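Local atomic coordinates of DNA mismatch repair protein PMS1 (Saccharomyces cerevisiae, PDB entry 3H4L), a protein that acts in DNA mismatch repair and binds ATP through its N-terminal domain, probably as a MutL-type ATPase that works as a dimer. Residues C174-Q179 with R282-V287; Y181-A186 with S218-A223; L234-N239 with K351-D356. All coordinates share one frame; numbering follows the deposited sequence.

Interaction 1. Residues C174-Q179 with R282-V287; sequences CLTVIQ and RQFIYV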
ATOM      1  N   CYS B 174      -2.441 -10.980   7.023  1.00 36.43           N
ATOM      2  CA  CYS B 174      -1.356 -10.344   7.729  1.00 35.44           C
ATOM      3  C   CYS B 174      -1.661  -8.872   8.028  1.00 35.53           C
ATOM      4  O   CYS B 174      -1.194  -8.318   9.020  1.00 34.33           O
ATOM      5  CB  CYS B 174      -0.098 -10.460   6.884  1.00 37.56           C
ATOM      6  SG  CYS B 174       1.323  -9.671   7.599  1.00 36.96           S
ATOM      7  N   LEU B 175      -2.450  -8.237   7.164  1.00 35.86           N
ATOM      8  CA  LEU B 175      -2.812  -6.832   7.348  1.00 34.02           C
ATOM      9  C   LEU B 175      -3.778  -6.703   8.511  1.00 32.79           C
ATOM     10  O   LEU B 175      -3.685  -5.782   9.334  1.00 31.78           O
ATOM     11  CB  LEU B 175      -3.467  -6.278   6.085  1.00 35.02           C
ATOM     12  CG  LEU B 175      -3.595  -4.752   6.024  1.00 36.43           C
ATOM     13  CD1 LEU B 175      -2.239  -4.105   6.211  1.00 33.83           C
ATOM     14  CD2 LEU B 175      -4.188  -4.354   4.690  1.00 38.69           C
ATOM     15  N   THR B 176      -4.711  -7.641   8.575  1.00 32.78           N
ATOM     16  CA  THR B 176      -5.696  -7.663   9.646  1.00 32.94           C
ATOM     17  C   THR B 176      -4.979  -7.641  10.987  1.00 31.11           C
ATOM     18  O   THR B 176      -5.335  -6.881  11.881  1.00 32.20           O
ATOM     19  CB  THR B 176      -6.539  -8.920   9.568  1.00 33.56           C
ATOM     20  OG1 THR B 176      -7.198  -8.960   8.302  1.00 36.36           O
ATOM     21  CG2 THR B 176      -7.572  -8.930  10.672  1.00 38.31           C
ATOM     22  N   VAL B 177      -3.962  -8.482  11.112  1.00 29.95           N
ATOM     23  CA  VAL B 177      -3.185  -8.564  12.331  1.00 30.50           C
ATOM     24  C   VAL B 177      -2.420  -7.274  12.592  1.00 32.83           C
ATOM     25  O   VAL B 177      -2.234  -6.883  13.744  1.00 33.30           O
ATOM     26  CB  VAL B 177      -2.195  -9.727  12.260  1.00 31.00           C
ATOM     27  CG1 VAL B 177      -1.101  -9.563  13.311  1.00 27.29           C
ATOM     28  CG2 VAL B 177      -2.938 -11.025  12.456  1.00 28.00           C
ATOM     29  N   ILE B 178      -1.958  -6.612  11.538  1.00 32.94           N
ATOM     30  CA  ILE B 178      -1.230  -5.374  11.756  1.00 34.28           C
ATOM     31  C   ILE B 178      -2.228  -4.313  12.233  1.00 35.29           C
ATOM     32  O   ILE B 178      -1.905  -3.486  13.097  1.00 34.44           O
ATOM     33  CB  ILE B 178      -0.478  -4.912  10.473  1.00 34.56           C
ATOM     34  CG1 ILE B 178       0.770  -5.774  10.267  1.00 32.27           C
ATOM     35  CG2 ILE B 178      -0.057  -3.459  10.599  1.00 35.45           C
ATOM     36  CD1 ILE B 178       1.521  -5.497   8.970  1.00 29.39           C
ATOM     37  N   GLN B 179      -3.448  -4.354  11.697  1.00 33.71           N
ATOM     38  CA  GLN B 179      -4.477  -3.401  12.111  1.00 34.07           C
ATOM     39  C   GLN B 179      -4.761  -3.583  13.602  1.00 34.92           C
ATOM     40  O   GLN B 179      -4.942  -2.597  14.335  1.00 36.59           O
ATOM     41  CB  GLN B 179      -5.756  -3.604  11.292  1.00 34.90           C
ATOM     42  CG  GLN B 179      -5.570  -3.329   9.799  1.00 35.88           C
ATOM     43  CD  GLN B 179      -6.759  -3.754   8.963  1.00 38.65           C
ATOM     44  OE1 GLN B 179      -7.260  -4.865   9.100  1.00 40.95           O
ATOM     45  NE2 GLN B 179      -7.210  -2.872   8.079  1.00 40.82           N
ATOM     46  N   ARG B 282     -14.564  -8.146  11.355  1.00 55.85           N
ATOM     47  CA  ARG B 282     -13.910  -7.020  12.002  1.00 55.84           C
ATOM     48  C   ARG B 282     -14.083  -7.039  13.520  1.00 55.81           C
ATOM     49  O   ARG B 282     -14.721  -6.151  14.093  1.00 54.64           O
ATOM     50  CB  ARG B 282     -14.453  -5.710  11.422  1.00 56.33           C
ATOM     51  CG  ARG B 282     -13.631  -4.474  11.767  1.00 58.12           C
ATOM     52  CD  ARG B 282     -14.099  -3.238  10.993  1.00 58.56           C
ATOM     53  NE  ARG B 282     -13.999  -3.424   9.545  1.00 59.79           N
ATOM     54  CZ  ARG B 282     -14.163  -2.457   8.645  1.00 59.76           C
ATOM     55  NH1 ARG B 282     -14.436  -1.212   9.025  1.00 57.46           N
ATOM     56  NH2 ARG B 282     -14.050  -2.740   7.356  1.00 60.51           N
ATOM     57  N   GLN B 283     -13.499  -8.045  14.170  1.00 55.00           N
ATOM     58  CA  GLN B 283     -13.604  -8.168  15.621  1.00 54.20           C
ATOM     59  C   GLN B 283     -12.227  -8.267  16.309  1.00 53.22           C
ATOM     60  O   GLN B 283     -11.472  -9.210  16.078  1.00 52.85           O
ATOM     61  CB  GLN B 283     -14.473  -9.387  15.967  1.00 53.49           C
ATOM     62  CG  GLN B 283     -15.742  -9.511  15.111  1.00 53.40           C
ATOM     63  CD  GLN B 283     -16.747 -10.518  15.662  1.00 52.80           C
ATOM     64  OE1 GLN B 283     -16.396 -11.647  16.003  1.00 53.11           O
ATOM     65  NE2 GLN B 283     -18.008 -10.109  15.737  1.00 49.62           N
ATOM     66  N   PHE B 284     -11.916  -7.281  17.155  1.00 50.96           N
ATOM     67  CA  PHE B 284     -10.642  -7.236  17.883  1.00 49.00           C
ATOM     68  C   PHE B 284     -10.867  -7.148  19.393  1.00 49.74           C
ATOM     69  O   PHE B 284     -11.652  -6.320  19.868  1.00 48.95           O
ATOM     70  CB  PHE B 284      -9.807  -6.015  17.471  1.00 45.52           C
ATOM     71  CG  PHE B 284      -9.486  -5.958  16.012  1.00 44.17           C
ATOM     72  CD1 PHE B 284     -10.410  -5.474  15.104  1.00 44.15           C
ATOM     73  CD2 PHE B 284      -8.248  -6.388  15.540  1.00 44.46           C
ATOM     74  CE1 PHE B 284     -10.108  -5.415  13.744  1.00 42.92           C
ATOM     75  CE2 PHE B 284      -7.940  -6.333  14.180  1.00 43.31           C
ATOM     76  CZ  PHE B 284      -8.873  -5.844  13.283  1.00 41.52           C
ATOM     77  N   ILE B 285     -10.157  -7.983  20.145  1.00 49.59           N
ATOM     78  CA  ILE B 285     -10.270  -7.994  21.606  1.00 50.86           C
ATOM     79  C   ILE B 285      -8.887  -7.936  22.223  1.00 49.70           C
ATOM     80  O   ILE B 285      -7.973  -8.658  21.809  1.00 49.11           O
ATOM     81  CB  ILE B 285     -10.910  -9.271  22.112  1.00 51.88           C
ATOM     82  CG1 ILE B 285     -10.083 -10.442  21.582  1.00 54.47           C
ATOM     83  CG2 ILE B 285     -12.362  -9.331  21.694  1.00 51.24           C
ATOM     84  CD1 ILE B 285     -10.637 -11.772  21.822  1.00 55.68           C
ATOM     85  N   TYR B 286      -8.742  -7.095  23.232  1.00 49.06           N
ATOM     86  CA  TYR B 286      -7.463  -6.959  23.889  1.00 49.50           C
ATOM     87  C   TYR B 286      -7.549  -7.076  25.404  1.00 50.42           C
ATOM     88  O   TYR B 286      -8.512  -6.632  26.028  1.00 47.57           O
ATOM     89  CB  TYR B 286      -6.841  -5.608  23.555  1.00 49.12           C
ATOM     90  CG  TYR B 286      -6.873  -5.222  22.100  1.00 47.19           C
ATOM     91  CD1 TYR B 286      -8.033  -4.717  21.520  1.00 45.11           C
ATOM     92  CD2 TYR B 286      -5.716  -5.283  21.324  1.00 46.15           C
ATOM     93  CE1 TYR B 286      -8.033  -4.264  20.209  1.00 47.11           C
ATOM     94  CE2 TYR B 286      -5.708  -4.839  20.015  1.00 45.46           C
ATOM     95  CZ  TYR B 286      -6.864  -4.319  19.464  1.00 45.62           C
ATOM     96  OH  TYR B 286      -6.831  -3.781  18.198  1.00 42.58           O
ATOM     97  N   VAL B 287      -6.523  -7.686  25.984  1.00 52.11           N
ATOM     98  CA  VAL B 287      -6.423  -7.830  27.425  1.00 53.71           C
ATOM     99  C   VAL B 287      -5.086  -7.182  27.753  1.00 54.59           C
ATOM    100  O   VAL B 287      -4.021  -7.690  27.393  1.00 54.30           O
ATOM    101  CB  VAL B 287      -6.430  -9.306  27.854  1.00 53.74           C
ATOM    102  CG1 VAL B 287      -6.254  -9.412  29.367  1.00 55.31           C
ATOM    103  CG2 VAL B 287      -7.739  -9.948  27.434  1.00 52.90           C
TER
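With chi1 at -58°, CG of Phe-284 is anti to its own carbonyl carbon. CB already points toward helix 167-184, and this torsion carries the ring on in that direction, to Thr-176 and Gln-179. Phe-284 CE2 lies 3.5 Å from Thr-176 O, and Phe-284 CZ is 3.9 Å from the same oxygen. The carbonyl oxygen sits at the ring edge, in the ring plane. It therefore faces the C-H rim, whose slight positive charge probably suits it. Beside this, the ring makes loose contacts with carbon atoms. The methyl CG2 of Thr-176 is 4.2 Å from Phe-284 CZ, and CB of Gln-179 is 4.3 Å from that ring atom. Gln-179 C is 4.2 Å from Phe-284 CE2, at a slant to the ring. The hydroxyl of Thr-176 is turned back to its own helix, where OG1 bonds to Thr-172 O. This leaves the methyl branch for the ring.

Tyr-286 takes a lesser part. Tyr-286 OH is 4.5 Å from Gln-179 O and hydrogen-bonds instead to Gly-180 O on the same helix. The hydroxyl thus ties the strand to the helix backbone just beyond the ring contact. Helix segment 174-179 and strand 283-287 run at 44° to each other, and their axes come within 10.2 Å.

Phe-284 also packs on the nearly parallel ring of Phe-317 and on Phe-221 of helix 213-221. His-78 of the second subunit packs on Gln-179. Strand 283-287 is an outer strand of the four-stranded sheet, within the S5-clan part of the chain, and pairs in parallel with strand 316-321. Helix 167-184 has another side against helix 26-39, which carries the ATP-pocket residues Glu-32 and Asn-36. The contact thus joins the four-stranded sheet to the helices of the GHKL-type ATPase part.

Interaction 2. Residues Y181-A186 with S218-A223; sequences YAIINA and SSVFGA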
ATOM      1  N   TYR B 181      -2.717  -4.576  16.048  1.00 30.76           N
ATOM      2  CA  TYR B 181      -1.674  -3.982  16.864  1.00 32.49           C
ATOM      3  C   TYR B 181      -1.756  -2.455  16.845  1.00 36.06           C
ATOM      4  O   TYR B 181      -1.519  -1.791  17.854  1.00 35.91           O
ATOM      5  CB  TYR B 181      -0.303  -4.412  16.345  1.00 32.23           C
ATOM      6  CG  TYR B 181       0.162  -5.796  16.759  1.00 30.48           C
ATOM      7  CD1 TYR B 181       0.638  -6.033  18.047  1.00 28.60           C
ATOM      8  CD2 TYR B 181       0.192  -6.851  15.834  1.00 30.10           C
ATOM      9  CE1 TYR B 181       1.140  -7.272  18.406  1.00 29.43           C
ATOM     10  CE2 TYR B 181       0.690  -8.090  16.181  1.00 27.20           C
ATOM     11  CZ  TYR B 181       1.167  -8.299  17.470  1.00 30.44           C
ATOM     12  OH  TYR B 181       1.686  -9.534  17.823  1.00 34.20           O
ATOM     13  N   ALA B 182      -2.098  -1.900  15.688  1.00 39.81           N
ATOM     14  CA  ALA B 182      -2.164  -0.450  15.531  1.00 40.71           C
ATOM     15  C   ALA B 182      -3.348   0.211  16.219  1.00 41.71           C
ATOM     16  O   ALA B 182      -3.250   1.354  16.670  1.00 42.30           O
ATOM     17  CB  ALA B 182      -2.173  -0.092  14.051  1.00 40.87           C
ATOM     18  N   ILE B 183      -4.472  -0.484  16.294  1.00 40.76           N
ATOM     19  CA  ILE B 183      -5.622   0.124  16.928  1.00 41.71           C
ATOM     20  C   ILE B 183      -5.483   0.237  18.446  1.00 44.16           C
ATOM     21  O   ILE B 183      -5.928   1.217  19.040  1.00 45.99           O
ATOM     22  CB  ILE B 183      -6.901  -0.633  16.580  1.00 40.42           C
ATOM     23  CG1 ILE B 183      -7.157  -0.516  15.078  1.00 38.47           C
ATOM     24  CG2 ILE B 183      -8.075  -0.068  17.365  1.00 37.95           C
ATOM     25  CD1 ILE B 183      -8.359  -1.278  14.607  1.00 38.50           C
ATOM     26  N   ILE B 184      -4.848  -0.744  19.077  1.00 45.38           N
ATOM     27  CA  ILE B 184      -4.706  -0.704  20.524  1.00 47.33           C
ATOM     28  C   ILE B 184      -3.465   0.036  21.005  1.00 48.48           C
ATOM     29  O   ILE B 184      -3.456   0.584  22.103  1.00 50.10           O
ATOM     30  CB  ILE B 184      -4.673  -2.118  21.117  1.00 48.08           C
ATOM     31  CG1 ILE B 184      -4.824  -2.053  22.643  1.00 50.03           C
ATOM     32  CG2 ILE B 184      -3.365  -2.796  20.764  1.00 47.81           C
ATOM     33  CD1 ILE B 184      -6.190  -1.564  23.125  1.00 48.25           C
ATOM     34  N   ASN B 185      -2.418   0.059  20.193  1.00 49.56           N
ATOM     35  CA  ASN B 185      -1.186   0.728  20.593  1.00 50.55           C
ATOM     36  C   ASN B 185      -1.094   2.203  20.211  1.00 51.82           C
ATOM     37  O   ASN B 185      -0.361   2.593  19.298  1.00 51.34           O
ATOM     38  CB  ASN B 185       0.014  -0.044  20.060  1.00 49.18           C
ATOM     39  CG  ASN B 185       0.169  -1.390  20.732  1.00 49.12           C
ATOM     40  OD1 ASN B 185       0.520  -1.470  21.909  1.00 50.49           O
ATOM     41  ND2 ASN B 185      -0.108  -2.457  19.994  1.00 48.01           N
ATOM     42  N   ALA B 186      -1.846   3.006  20.958  1.00 52.15           N
ATOM     43  CA  ALA B 186      -1.917   4.448  20.792  1.00 51.73           C
ATOM     44  C   ALA B 186      -0.556   5.130  20.951  1.00 50.46           C
ATOM     45  O   ALA B 186      -0.225   6.059  20.218  1.00 51.44           O
ATOM     46  CB  ALA B 186      -2.891   5.010  21.810  1.00 52.92           C
ATOM     47  N   SER B 218     -10.256   5.232  12.928  1.00 48.62           N
ATOM     48  CA  SER B 218     -10.593   6.094  11.801  1.00 52.01           C
ATOM     49  C   SER B 218      -9.508   6.130  10.724  1.00 51.92           C
ATOM     50  O   SER B 218      -9.808   6.296   9.535  1.00 51.62           O
ATOM     51  CB  SER B 218     -10.895   7.512  12.290  1.00 52.59           C
ATOM     52  OG  SER B 218     -12.232   7.595  12.756  1.00 55.99           O
ATOM     53  N   SER B 219      -8.257   5.982  11.144  1.00 51.24           N
ATOM     54  CA  SER B 219      -7.138   5.973  10.212  1.00 51.59           C
ATOM     55  C   SER B 219      -7.089   4.612   9.533  1.00 52.63           C
ATOM     56  O   SER B 219      -6.984   4.506   8.312  1.00 55.37           O
ATOM     57  CB  SER B 219      -5.820   6.199  10.954  1.00 49.09           C
ATOM     58  OG  SER B 219      -5.864   7.397  11.699  1.00 49.11           O
ATOM     59  N   VAL B 220      -7.186   3.572  10.347  1.00 52.27           N
ATOM     60  CA  VAL B 220      -7.112   2.201   9.879  1.00 51.92           C
ATOM     61  C   VAL B 220      -8.334   1.701   9.112  1.00 52.75           C
ATOM     62  O   VAL B 220      -8.228   0.744   8.353  1.00 53.99           O
ATOM     63  CB  VAL B 220      -6.798   1.259  11.089  1.00 51.15           C
ATOM     64  CG1 VAL B 220      -7.079  -0.191  10.746  1.00 50.35           C
ATOM     65  CG2 VAL B 220      -5.338   1.432  11.503  1.00 47.59           C
ATOM     66  N   PHE B 221      -9.485   2.342   9.282  1.00 53.31           N
ATOM     67  CA  PHE B 221     -10.686   1.884   8.586  1.00 53.64           C
ATOM     68  C   PHE B 221     -11.504   2.986   7.928  1.00 55.63           C
ATOM     69  O   PHE B 221     -12.688   2.798   7.644  1.00 54.70           O
ATOM     70  CB  PHE B 221     -11.580   1.115   9.550  1.00 53.16           C
ATOM     71  CG  PHE B 221     -11.049  -0.236   9.930  1.00 53.84           C
ATOM     72  CD1 PHE B 221     -11.080  -1.289   9.025  1.00 53.23           C
ATOM     73  CD2 PHE B 221     -10.542  -0.465  11.207  1.00 53.18           C
ATOM     74  CE1 PHE B 221     -10.621  -2.548   9.388  1.00 53.67           C
ATOM     75  CE2 PHE B 221     -10.080  -1.722  11.576  1.00 53.17           C
ATOM     76  CZ  PHE B 221     -10.120  -2.764  10.666  1.00 52.79           C
ATOM     77  N   GLY B 222     -10.867   4.129   7.685  1.00 57.76           N
ATOM     78  CA  GLY B 222     -11.544   5.245   7.052  1.00 59.35           C
ATOM     79  C   GLY B 222     -12.721   5.751   7.859  1.00 61.73           C
ATOM     80  O   GLY B 222     -12.964   5.283   8.976  1.00 61.16           O
ATOM     81  N   ALA B 223     -13.455   6.703   7.278  1.00 63.29           N
ATOM     82  CA  ALA B 223     -14.624   7.312   7.908  1.00 63.48           C
ATOM     83  C   ALA B 223     -15.744   6.312   8.184  1.00 63.60           C
ATOM     84  O   ALA B 223     -16.584   6.531   9.060  1.00 63.83           O
ATOM     85  CB  ALA B 223     -15.144   8.443   7.040  1.00 63.50           C
TER
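Ile-183 and Val-220 bring the two segments closest, with their CA atoms 7.5 Å apart. Ile-183 lies near the end of helix 167-184, and Val-220 near the end of helix 213-221. Asn-185 is the first residue to leave helix 167-184, and it centres an inverse gamma turn. On the other segment, Gly-222 leaves the helical path with a positive phi (61°), which favours glycine.

Ile-183 holds CG1 anti to its carbonyl carbon and is extended beyond it (chi2 177°), so CD1 becomes the leading atom. CD1 of Ile-183 sits against both Val-220 CG1, at 4.2 Å, and Phe-221 CE2, at 3.5 Å. It meets the ring at its edge, near the ring plane. The Ile-183 and Phe-221 side chains cross at about a right angle. Val-220 CG1 lies 3.4 Å above the plane of the Phe-221 ring, offset toward its rim. The ring is thus met on an edge by one residue and over a face by its own neighbour.

In this helix-to-helix contact, the chain between the helices forms the antiparallel strands 189-195 and 200-206, at one end of the eight-stranded sheet of the ATPase part, with 200-206 outermost. Phe-221 and Ile-183 both continue onto Phe-317 of the four-stranded sheet.

The other branch of Val-220, CG2, is 4.3 Å from Ala-182 CB. At the helix end, Tyr-181 O accepts two bonds from Asn-185. The backbone N gives one. The Asn-185 side chain folds back, and ND2 donates to Tyr-181 O at 2.6 Å. His-78 of the second subunit hydrogen-bonds through ND1 to Val-220 O.

Interaction 3. Residues L234-N239 with K351-D356; sequences LVLDLN and KTTLSD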
ATOM      1  N   LEU B 234     -17.256  -0.080  30.347  1.00 57.96           N
ATOM      2  CA  LEU B 234     -17.819  -0.961  31.367  1.00 58.44           C
ATOM      3  C   LEU B 234     -16.871  -1.345  32.503  1.00 59.06           C
ATOM      4  O   LEU B 234     -15.644  -1.343  32.344  1.00 59.03           O
ATOM      5  CB  LEU B 234     -18.337  -2.241  30.708  1.00 57.80           C
ATOM      6  CG  LEU B 234     -19.387  -2.059  29.615  1.00 57.33           C
ATOM      7  CD1 LEU B 234     -19.796  -3.419  29.079  1.00 57.90           C
ATOM      8  CD2 LEU B 234     -20.587  -1.314  30.177  1.00 56.19           C
ATOM      9  N   VAL B 235     -17.457  -1.679  33.649  1.00 58.86           N
ATOM     10  CA  VAL B 235     -16.687  -2.102  34.811  1.00 59.79           C
ATOM     11  C   VAL B 235     -17.344  -3.331  35.440  1.00 60.90           C
ATOM     12  O   VAL B 235     -18.331  -3.210  36.171  1.00 61.94           O
ATOM     13  CB  VAL B 235     -16.593  -0.990  35.883  1.00 58.93           C
ATOM     14  CG1 VAL B 235     -15.776  -1.483  37.074  1.00 59.49           C
ATOM     15  CG2 VAL B 235     -15.943   0.244  35.300  1.00 58.86           C
ATOM     16  N   LEU B 236     -16.796  -4.508  35.145  1.00 60.74           N
ATOM     17  CA  LEU B 236     -17.312  -5.761  35.689  1.00 61.43           C
ATOM     18  C   LEU B 236     -16.707  -6.011  37.070  1.00 63.06           C
ATOM     19  O   LEU B 236     -15.542  -6.387  37.186  1.00 63.80           O
ATOM     20  CB  LEU B 236     -16.943  -6.926  34.772  1.00 60.18           C
ATOM     21  CG  LEU B 236     -17.162  -6.702  33.278  1.00 59.21           C
ATOM     22  CD1 LEU B 236     -16.609  -7.883  32.491  1.00 57.94           C
ATOM     23  CD2 LEU B 236     -18.645  -6.505  33.009  1.00 59.90           C
ATOM     24  N   ASP B 237     -17.488  -5.790  38.121  1.00 64.88           N
ATOM     25  CA  ASP B 237     -16.990  -6.023  39.470  1.00 66.51           C
ATOM     26  C   ASP B 237     -17.029  -7.527  39.702  1.00 66.57           C
ATOM     27  O   ASP B 237     -18.103  -8.126  39.758  1.00 66.63           O
ATOM     28  CB  ASP B 237     -17.873  -5.315  40.495  1.00 68.76           C
ATOM     29  CG  ASP B 237     -17.305  -5.390  41.897  1.00 70.83           C
ATOM     30  OD1 ASP B 237     -17.104  -6.516  42.397  1.00 71.63           O
ATOM     31  OD2 ASP B 237     -17.056  -4.321  42.497  1.00 72.64           O
ATOM     32  N   LEU B 238     -15.860  -8.139  39.847  1.00 66.47           N
ATOM     33  CA  LEU B 238     -15.792  -9.581  40.034  1.00 66.38           C
ATOM     34  C   LEU B 238     -15.263 -10.014  41.406  1.00 67.44           C
ATOM     35  O   LEU B 238     -15.032 -11.201  41.637  1.00 67.82           O
ATOM     36  CB  LEU B 238     -14.919 -10.178  38.932  1.00 65.62           C
ATOM     37  CG  LEU B 238     -15.280 -11.568  38.418  1.00 65.83           C
ATOM     38  CD1 LEU B 238     -16.597 -11.517  37.667  1.00 65.67           C
ATOM     39  CD2 LEU B 238     -14.197 -12.056  37.495  1.00 66.92           C
ATOM     40  N   ASN B 239     -15.087  -9.055  42.312  1.00 68.50           N
ATOM     41  CA  ASN B 239     -14.569  -9.326  43.657  1.00 69.64           C
ATOM     42  C   ASN B 239     -15.258 -10.462  44.423  1.00 71.12           C
ATOM     43  O   ASN B 239     -14.592 -11.268  45.077  1.00 71.80           O
ATOM     44  CB  ASN B 239     -14.611  -8.043  44.494  1.00 69.10           C
ATOM     45  CG  ASN B 239     -13.639  -6.988  43.994  1.00 69.17           C
ATOM     46  OD1 ASN B 239     -12.426  -7.183  44.025  1.00 68.38           O
ATOM     47  ND2 ASN B 239     -14.170  -5.865  43.525  1.00 68.99           N
ATOM     48  N   LYS B 351     -21.847 -10.896  29.692  1.00 59.59           N
ATOM     49  CA  LYS B 351     -23.017 -11.144  28.863  1.00 60.18           C
ATOM     50  C   LYS B 351     -24.196 -10.266  29.256  1.00 59.90           C
ATOM     51  O   LYS B 351     -24.819  -9.646  28.400  1.00 61.29           O
ATOM     52  CB  LYS B 351     -23.419 -12.618  28.942  1.00 61.41           C
ATOM     53  CG  LYS B 351     -24.512 -13.022  27.958  1.00 64.81           C
ATOM     54  CD  LYS B 351     -24.995 -14.459  28.195  1.00 68.22           C
ATOM     55  CE  LYS B 351     -23.859 -15.479  28.076  1.00 70.04           C
ATOM     56  NZ  LYS B 351     -24.311 -16.891  28.294  1.00 70.20           N
ATOM     57  N   THR B 352     -24.496 -10.195  30.548  1.00 58.63           N
ATOM     58  CA  THR B 352     -25.620  -9.379  30.991  1.00 58.71           C
ATOM     59  C   THR B 352     -25.273  -7.892  30.989  1.00 57.57           C
ATOM     60  O   THR B 352     -26.129  -7.058  30.699  1.00 55.66           O
ATOM     61  CB  THR B 352     -26.106  -9.788  32.414  1.00 60.27           C
ATOM     62  OG1 THR B 352     -25.231  -9.243  33.414  1.00 60.91           O
ATOM     63  CG2 THR B 352     -26.133 -11.310  32.545  1.00 60.09           C
ATOM     64  N   THR B 353     -24.019  -7.566  31.307  1.00 57.64           N
ATOM     65  CA  THR B 353     -23.563  -6.172  31.344  1.00 56.66           C
ATOM     66  C   THR B 353     -23.607  -5.538  29.958  1.00 56.69           C
ATOM     67  O   THR B 353     -23.958  -4.364  29.812  1.00 55.68           O
ATOM     68  CB  THR B 353     -22.118  -6.044  31.889  1.00 55.57           C
ATOM     69  OG1 THR B 353     -22.097  -6.338  33.293  1.00 52.76           O
ATOM     70  CG2 THR B 353     -21.598  -4.632  31.677  1.00 55.56           C
ATOM     71  N   LEU B 354     -23.242  -6.316  28.945  1.00 57.13           N
ATOM     72  CA  LEU B 354     -23.262  -5.820  27.579  1.00 57.47           C
ATOM     73  C   LEU B 354     -24.718  -5.739  27.136  1.00 57.64           C
ATOM     74  O   LEU B 354     -25.176  -4.707  26.647  1.00 55.96           O
ATOM     75  CB  LEU B 354     -22.482  -6.763  26.653  1.00 57.33           C
ATOM     76  CG  LEU B 354     -22.450  -6.314  25.190  1.00 57.50           C
ATOM     77  CD1 LEU B 354     -21.672  -5.011  25.089  1.00 58.04           C
ATOM     78  CD2 LEU B 354     -21.817  -7.386  24.320  1.00 58.34           C
ATOM     79  N   SER B 355     -25.439  -6.841  27.325  1.00 58.87           N
ATOM     80  CA  SER B 355     -26.848  -6.920  26.961  1.00 60.27           C
ATOM     81  C   SER B 355     -27.592  -5.685  27.459  1.00 60.34           C
ATOM     82  O   SER B 355     -28.251  -4.986  26.688  1.00 60.26           O
ATOM     83  CB  SER B 355     -27.477  -8.180  27.568  1.00 60.83           C
ATOM     84  OG  SER B 355     -28.835  -8.317  27.176  1.00 62.34           O
ATOM     85  N   ASP B 356     -27.473  -5.415  28.754  1.00 59.74           N
ATOM     86  CA  ASP B 356     -28.135  -4.266  29.343  1.00 60.13           C
ATOM     87  C   ASP B 356     -27.554  -2.954  28.809  1.00 58.51           C
ATOM     88  O   ASP B 356     -28.178  -1.901  28.938  1.00 59.63           O
ATOM     89  CB  ASP B 356     -28.033  -4.335  30.872  1.00 62.58           C
ATOM     90  CG  ASP B 356     -27.223  -3.202  31.457  1.00 64.61           C
ATOM     91  OD1 ASP B 356     -26.092  -2.960  30.976  1.00 66.76           O
ATOM     92  OD2 ASP B 356     -27.719  -2.561  32.407  1.00 65.00           O
TER
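Leu-234 and Leu-236 on strand 234-237 meet Thr-353 on helix 351-356; the axes of these short segments approach to 9.7 Å and run roughly antiparallel, at 149°. Leu-234 and Thr-353 reach toward each other tip to tip. Leu-234 CD1 stands 3.4 Å from Thr-353 CG2, and the other methyl, CD2 of Leu-234, is 3.8 Å from that carbon. Leu-236 crosses the threonine obliquely. Leu-236 CD2 lies 3.5 Å from Thr-353 OG1 and 3.7 Å from Thr-353 CG2. The hydroxyl makes its bond inside the helix, to Ile-349 O. OG1 lies beside the backbone N (chi1 -70°), which leaves CG2 anti to that N, where it touches both leucines.

At the end of the strand, Asp-237 begins an Asx turn. Asp-237 OD1 accepts from Asn-239 N and from Asn-239 ND2, both at 3.2 Å and from the same face of the carboxylate.

Leu-236 also packs on Ile-349 and Phe-350. Helix 343-362 lies over an outer strand of the four-stranded sheet and beside helix 295-306. Helices layered on one sheet in this way fit the S5-like alpha/beta fold of the MutL family.

Overall arrangement
Interactions 1 and 2 both use helix 167-184, their centres are 10 Å apart, and Gln-179 CG touches Val-220 CG1. Along the chain, interaction 2 is nested within the loop closed by interaction 1. Interaction 2 is buried and wholly apolar across the contact. Interaction 1 is partly buried and adds a carbonyl at a ring edge. Both also touch the second subunit. Interaction 3 is partly buried and lies further out, its centre 23 Å from that of interaction 1. It shares the four-stranded sheet with interaction 1, at the other outer strand. Two leucines and a threonine pack a helix on its own sheet there, with no other chain touching these segments, whereas interaction 1 joins the sheet to a helix of the ATPase part.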